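Local coordinates for protein inactive dihydroorotase-like domain (Chaetomium thermophilum, PDB 5NNL) that adopts the alpha/beta fold of the dihydroorotase family but is an inactive member of it, at residues R29-S34 with G69-F74; V309-T314 with C321-F326. All blocks are in the same frame, centred on the assembly; numbering follows the deposited sequence.

Overall arrangement
Contact 1 is largely buried and sets helix 26-37 against the loop that enters strand 73-79. Contact 2 lies farther from the centre of the chain, partly buried, where strand 305-315 pairs with strand 318-322 and the turn after it. The first is mainly side-chain packing with one hydrogen bond from backbone to hydroxyl; the second is mainly backbone hydrogen bonding, with apolar packing of Val313 and Cys321 on the face toward helix 26-37. Their centres are about 14 Å apart, and they meet: the rings of Tyr71 and Phe326 stack edge-to-face, while Val313 of 309-314 and Phe326 of 321-326 both pack on Ile35 of helix 26-37.

Contact 1 (R29-S34 with G69-F74)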
# COMPACT_ATOMS: atom_id res chain seq x y z
N ARG A 29 -15.65 -0.21 -4.48
CA ARG A 29 -15.79 0.77 -3.42
C ARG A 29 -14.43 1.27 -2.94
O ARG A 29 -14.29 2.45 -2.60
CB ARG A 29 -16.59 0.19 -2.25
CG ARG A 29 -16.69 1.14 -1.08
CD ARG A 29 -18.01 1.00 -0.34
NE ARG A 29 -17.95 1.60 0.99
CZ ARG A 29 -18.83 1.36 1.96
NH1 ARG A 29 -19.84 0.53 1.76
NH2 ARG A 29 -18.69 1.95 3.14
N VAL A 30 -13.43 0.40 -2.92
CA VAL A 30 -12.09 0.83 -2.53
C VAL A 30 -11.56 1.86 -3.52
O VAL A 30 -10.90 2.83 -3.13
CB VAL A 30 -11.14 -0.38 -2.39
CG1 VAL A 30 -9.68 0.07 -2.26
CG2 VAL A 30 -11.54 -1.21 -1.19
N THR A 31 -11.83 1.67 -4.81
CA THR A 31 -11.40 2.65 -5.80
C THR A 31 -12.15 3.96 -5.64
O THR A 31 -11.62 5.02 -6.00
CB THR A 31 -11.57 2.10 -7.22
OG1 THR A 31 -12.96 1.87 -7.49
CG2 THR A 31 -10.78 0.82 -7.39
N GLN A 32 -13.38 3.92 -5.13
CA GLN A 32 -14.13 5.15 -4.86
C GLN A 32 -13.45 5.96 -3.76
O GLN A 32 -13.12 7.14 -3.94
CB GLN A 32 -15.57 4.84 -4.44
CG GLN A 32 -16.43 4.16 -5.48
CD GLN A 32 -17.82 3.84 -4.96
OE1 GLN A 32 -18.29 4.44 -3.99
NE2 GLN A 32 -18.49 2.89 -5.60
N ALA A 33 -13.25 5.34 -2.60
CA ALA A 33 -12.61 6.02 -1.48
C ALA A 33 -11.18 6.43 -1.83
O ALA A 33 -10.68 7.43 -1.31
CB ALA A 33 -12.63 5.14 -0.24
N SER A 34 -10.51 5.66 -2.70
CA SER A 34 -9.16 6.01 -3.10
C SER A 34 -9.14 7.31 -3.90
O SER A 34 -8.41 8.25 -3.56
CB SER A 34 -8.54 4.88 -3.91
OG SER A 34 -8.24 3.76 -3.08
N GLY A 69 -16.78 -1.69 -13.24
CA GLY A 69 -16.29 -0.33 -13.31
C GLY A 69 -15.55 0.12 -12.06
O GLY A 69 -16.03 -0.10 -10.94
N VAL A 70 -14.39 0.75 -12.24
CA VAL A 70 -13.61 1.28 -11.13
C VAL A 70 -13.41 2.77 -11.34
O VAL A 70 -13.54 3.30 -12.45
CB VAL A 70 -12.25 0.57 -10.99
CG1 VAL A 70 -12.44 -0.80 -10.37
CG2 VAL A 70 -11.54 0.47 -12.33
N TYR A 71 -13.08 3.46 -10.24
CA TYR A 71 -13.00 4.91 -10.23
C TYR A 71 -11.58 5.43 -10.09
O TYR A 71 -11.39 6.65 -10.01
CB TYR A 71 -13.89 5.45 -9.10
CG TYR A 71 -15.34 5.16 -9.35
CD1 TYR A 71 -16.09 5.93 -10.24
CD2 TYR A 71 -15.97 4.08 -8.74
CE1 TYR A 71 -17.42 5.65 -10.49
CE2 TYR A 71 -17.30 3.79 -8.98
CZ TYR A 71 -18.02 4.58 -9.85
OH TYR A 71 -19.35 4.31 -10.10
N CYS A 72 -10.59 4.54 -10.05
CA CYS A 72 -9.20 4.90 -10.23
C CYS A 72 -8.55 3.77 -11.01
O CYS A 72 -9.14 2.71 -11.21
CB CYS A 72 -8.49 5.14 -8.88
SG CYS A 72 -8.34 3.68 -7.82
N ASP A 73 -7.33 4.01 -11.49
CA ASP A 73 -6.57 2.95 -12.14
C ASP A 73 -5.96 2.03 -11.08
O ASP A 73 -5.77 2.41 -9.92
CB ASP A 73 -5.48 3.53 -13.04
CG ASP A 73 -6.05 4.32 -14.20
OD1 ASP A 73 -7.24 4.12 -14.53
OD2 ASP A 73 -5.31 5.14 -14.79
N PHE A 74 -5.65 0.80 -11.49
CA PHE A 74 -5.17 -0.17 -10.52
C PHE A 74 -4.35 -1.25 -11.21
O PHE A 74 -4.45 -1.46 -12.43
CB PHE A 74 -6.33 -0.79 -9.74
CG PHE A 74 -7.15 -1.77 -10.53
CD1 PHE A 74 -8.19 -1.34 -11.33
CD2 PHE A 74 -6.88 -3.13 -10.46
CE1 PHE A 74 -8.94 -2.24 -12.06
CE2 PHE A 74 -7.63 -4.03 -11.18
CZ PHE A 74 -8.67 -3.59 -11.98
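Thr31 turns its hydroxyl to Tyr71 because OG1 stands between the backbone N and the carbonyl carbon (chi1 64°), which leaves CG2 anti to the carbonyl carbon and facing Val70 and Cys72. The Tyr71 N-H points almost straight at the hydroxyl, N to OG1 being 3.2 Å with 167° at the hydrogen. Thr31 OG1 also hydrogen-bonds the carbonyl of Gln28 one helical turn earlier, so two bonds hold the hydroxyl, one within the helix and one to the loop. The methyl of Thr31 packs on Val70 and Cys72: CG2 lies 3.8 Å from Val70 CG1, the two side chains crossing at about a right angle, while Cys72 SG comes within 3.6 Å of Thr31 CB. The same sulfur reaches Ser34 CB more loosely, at 4.1 Å. Ser34 itself holds to its own helix: its OG donates to Val30 O over 2.8 Å, from the opposite face of the carbonyl plane to the Ser34 N-H.

Gln32 and Tyr71 run side by side and point the same way. Gln32 CG comes obliquely to the ring, 3.3 Å from Tyr71 CD2; the chain runs on extended, and NE2 lies 3.7 Å from Tyr71 CE2, the amide plane nearly perpendicular to the ring. Thr31 OG1 sits at the ring edge, near its plane, and Phe326 stacks edge-to-face with the same ring. Ser34 and Cys72 both touch Ile42 of strand 39-44, which follows the helix in the chain. A helix packed on the loop that enters strand 73-79, the neighbour of the strand the helix leads into, is consistent with the outer helical layer of the beta/alpha barrel of the dihydroorotase family.

Contact 2 (V309-T314 with C321-F326); sequences VVQRVT and CLDGVF
Val313 and Cys321 form a hydrogen-bonded pair of the antiparallel hairpin made by strands 305-315 and 318-322, and a type I' turn from Leu322 to Val325 carries the chain on to strand 325-326. Val313 N donates to Cys321 O at 3.2 Å; the return bond, Cys321 N to Val313 O, is weak at 3.4 Å. Cys321 O also receives the CA-H of Arg312, with CA 3.3 Å away. In the next, non-hydrogen-bonded pair, Arg312 CG passes Leu322 CD2 at 4.2 Å on the other face of the sheet.

Near the turn the pairing changes. Asp323 N bonds Gln311 O over 3.0 Å with a nearly straight N-H (166°), although the donor sits well above the carbonyl plane. Gly324 N meets Val310 O at 2.9 Å, in that carbonyl's plane but with a bent N-H (130°). Gln311 and Arg312 both face Glu283 of strand 281-291, which makes a classic beta bulge in strand 305-315.

Val313 CB lies 3.9 Å from Cys321 CB, and Val313 also packs on Ile35 of helix 26-37. Cohesion thus rests mainly on backbone bonds, two of them to the turn, with apolar packing on the face turned to helix 26-37 and a looser carbon contact on the other; the ion pairs from Arg312 to Glu283 and Asp323 to Arg288 are long and probably add little.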
# COMPACT_ATOMS: atom_id res chain seq x y z
N VAL A 309 -7.26 19.20 3.51
CA VAL A 309 -8.52 18.87 2.86
C VAL A 309 -8.25 18.69 1.37
O VAL A 309 -7.57 19.51 0.75
CB VAL A 309 -9.58 19.96 3.11
CG1 VAL A 309 -10.79 19.78 2.19
CG2 VAL A 309 -10.02 19.93 4.57
N VAL A 310 -8.78 17.61 0.81
CA VAL A 310 -8.67 17.33 -0.63
C VAL A 310 -9.71 18.20 -1.33
O VAL A 310 -10.89 17.84 -1.42
CB VAL A 310 -8.87 15.85 -0.93
CG1 VAL A 310 -8.74 15.59 -2.43
CG2 VAL A 310 -7.85 15.02 -0.17
N GLN A 311 -9.28 19.35 -1.86
CA GLN A 311 -10.22 20.30 -2.43
C GLN A 311 -10.79 19.79 -3.75
O GLN A 311 -11.99 19.93 -4.01
CB GLN A 311 -9.55 21.66 -2.61
CG GLN A 311 -10.37 22.69 -3.39
CD GLN A 311 -9.69 24.05 -3.48
OE1 GLN A 311 -8.49 24.18 -3.24
NE2 GLN A 311 -10.46 25.07 -3.83
N ARG A 312 -9.95 19.20 -4.59
CA ARG A 312 -10.40 18.75 -5.90
C ARG A 312 -9.47 17.67 -6.42
O ARG A 312 -8.25 17.80 -6.32
CB ARG A 312 -10.46 19.92 -6.89
CG ARG A 312 -10.98 19.52 -8.27
CD ARG A 312 -10.78 20.62 -9.31
NE ARG A 312 -9.38 21.05 -9.38
CZ ARG A 312 -8.78 21.52 -10.47
NH1 ARG A 312 -9.43 21.61 -11.63
NH2 ARG A 312 -7.51 21.89 -10.41
N VAL A 313 -10.06 16.62 -6.98
CA VAL A 313 -9.32 15.57 -7.67
C VAL A 313 -9.90 15.45 -9.07
O VAL A 313 -11.11 15.28 -9.23
CB VAL A 313 -9.40 14.22 -6.93
CG1 VAL A 313 -8.72 13.11 -7.74
CG2 VAL A 313 -8.77 14.34 -5.55
N THR A 314 -9.04 15.55 -10.08
CA THR A 314 -9.42 15.29 -11.45
C THR A 314 -8.90 13.92 -11.86
O THR A 314 -7.86 13.46 -11.39
CB THR A 314 -8.89 16.36 -12.41
OG1 THR A 314 -7.46 16.37 -12.39
CG2 THR A 314 -9.41 17.74 -12.00
N CYS A 321 -13.75 14.43 -7.30
CA CYS A 321 -13.93 14.72 -5.88
C CYS A 321 -13.91 16.22 -5.64
O CYS A 321 -13.15 16.94 -6.29
CB CYS A 321 -12.84 14.04 -5.04
SG CYS A 321 -12.95 14.42 -3.29
N LEU A 322 -14.73 16.67 -4.70
CA LEU A 322 -14.74 18.05 -4.25
C LEU A 322 -14.84 18.07 -2.74
O LEU A 322 -15.80 17.54 -2.17
CB LEU A 322 -15.92 18.83 -4.86
CG LEU A 322 -15.92 19.06 -6.37
CD1 LEU A 322 -17.29 19.57 -6.82
CD2 LEU A 322 -14.82 20.03 -6.76
N ASP A 323 -13.86 18.69 -2.08
CA ASP A 323 -13.82 18.77 -0.62
C ASP A 323 -13.95 17.38 0.01
O ASP A 323 -14.70 17.17 0.97
CB ASP A 323 -14.91 19.71 -0.10
CG ASP A 323 -14.75 21.13 -0.60
OD1 ASP A 323 -13.61 21.52 -0.91
OD2 ASP A 323 -15.77 21.86 -0.68
N GLY A 324 -13.21 16.43 -0.55
CA GLY A 324 -13.24 15.07 -0.06
C GLY A 324 -14.50 14.29 -0.37
O GLY A 324 -14.63 13.15 0.09
N VAL A 325 -15.42 14.85 -1.15
CA VAL A 325 -16.70 14.22 -1.45
C VAL A 325 -16.62 13.57 -2.83
O VAL A 325 -16.53 14.27 -3.85
CB VAL A 325 -17.85 15.23 -1.37
CG1 VAL A 325 -19.17 14.56 -1.74
CG2 VAL A 325 -17.93 15.84 0.03
N PHE A 326 -16.69 12.24 -2.86
CA PHE A 326 -16.77 11.50 -4.11
C PHE A 326 -17.85 12.09 -5.01
O PHE A 326 -18.95 12.40 -4.57
CB PHE A 326 -17.09 10.04 -3.79
CG PHE A 326 -17.22 9.16 -5.00
CD1 PHE A 326 -16.11 8.86 -5.77
CD2 PHE A 326 -18.44 8.62 -5.35
CE1 PHE A 326 -16.23 8.04 -6.88
CE2 PHE A 326 -18.57 7.81 -6.45
CZ PHE A 326 -17.46 7.52 -7.22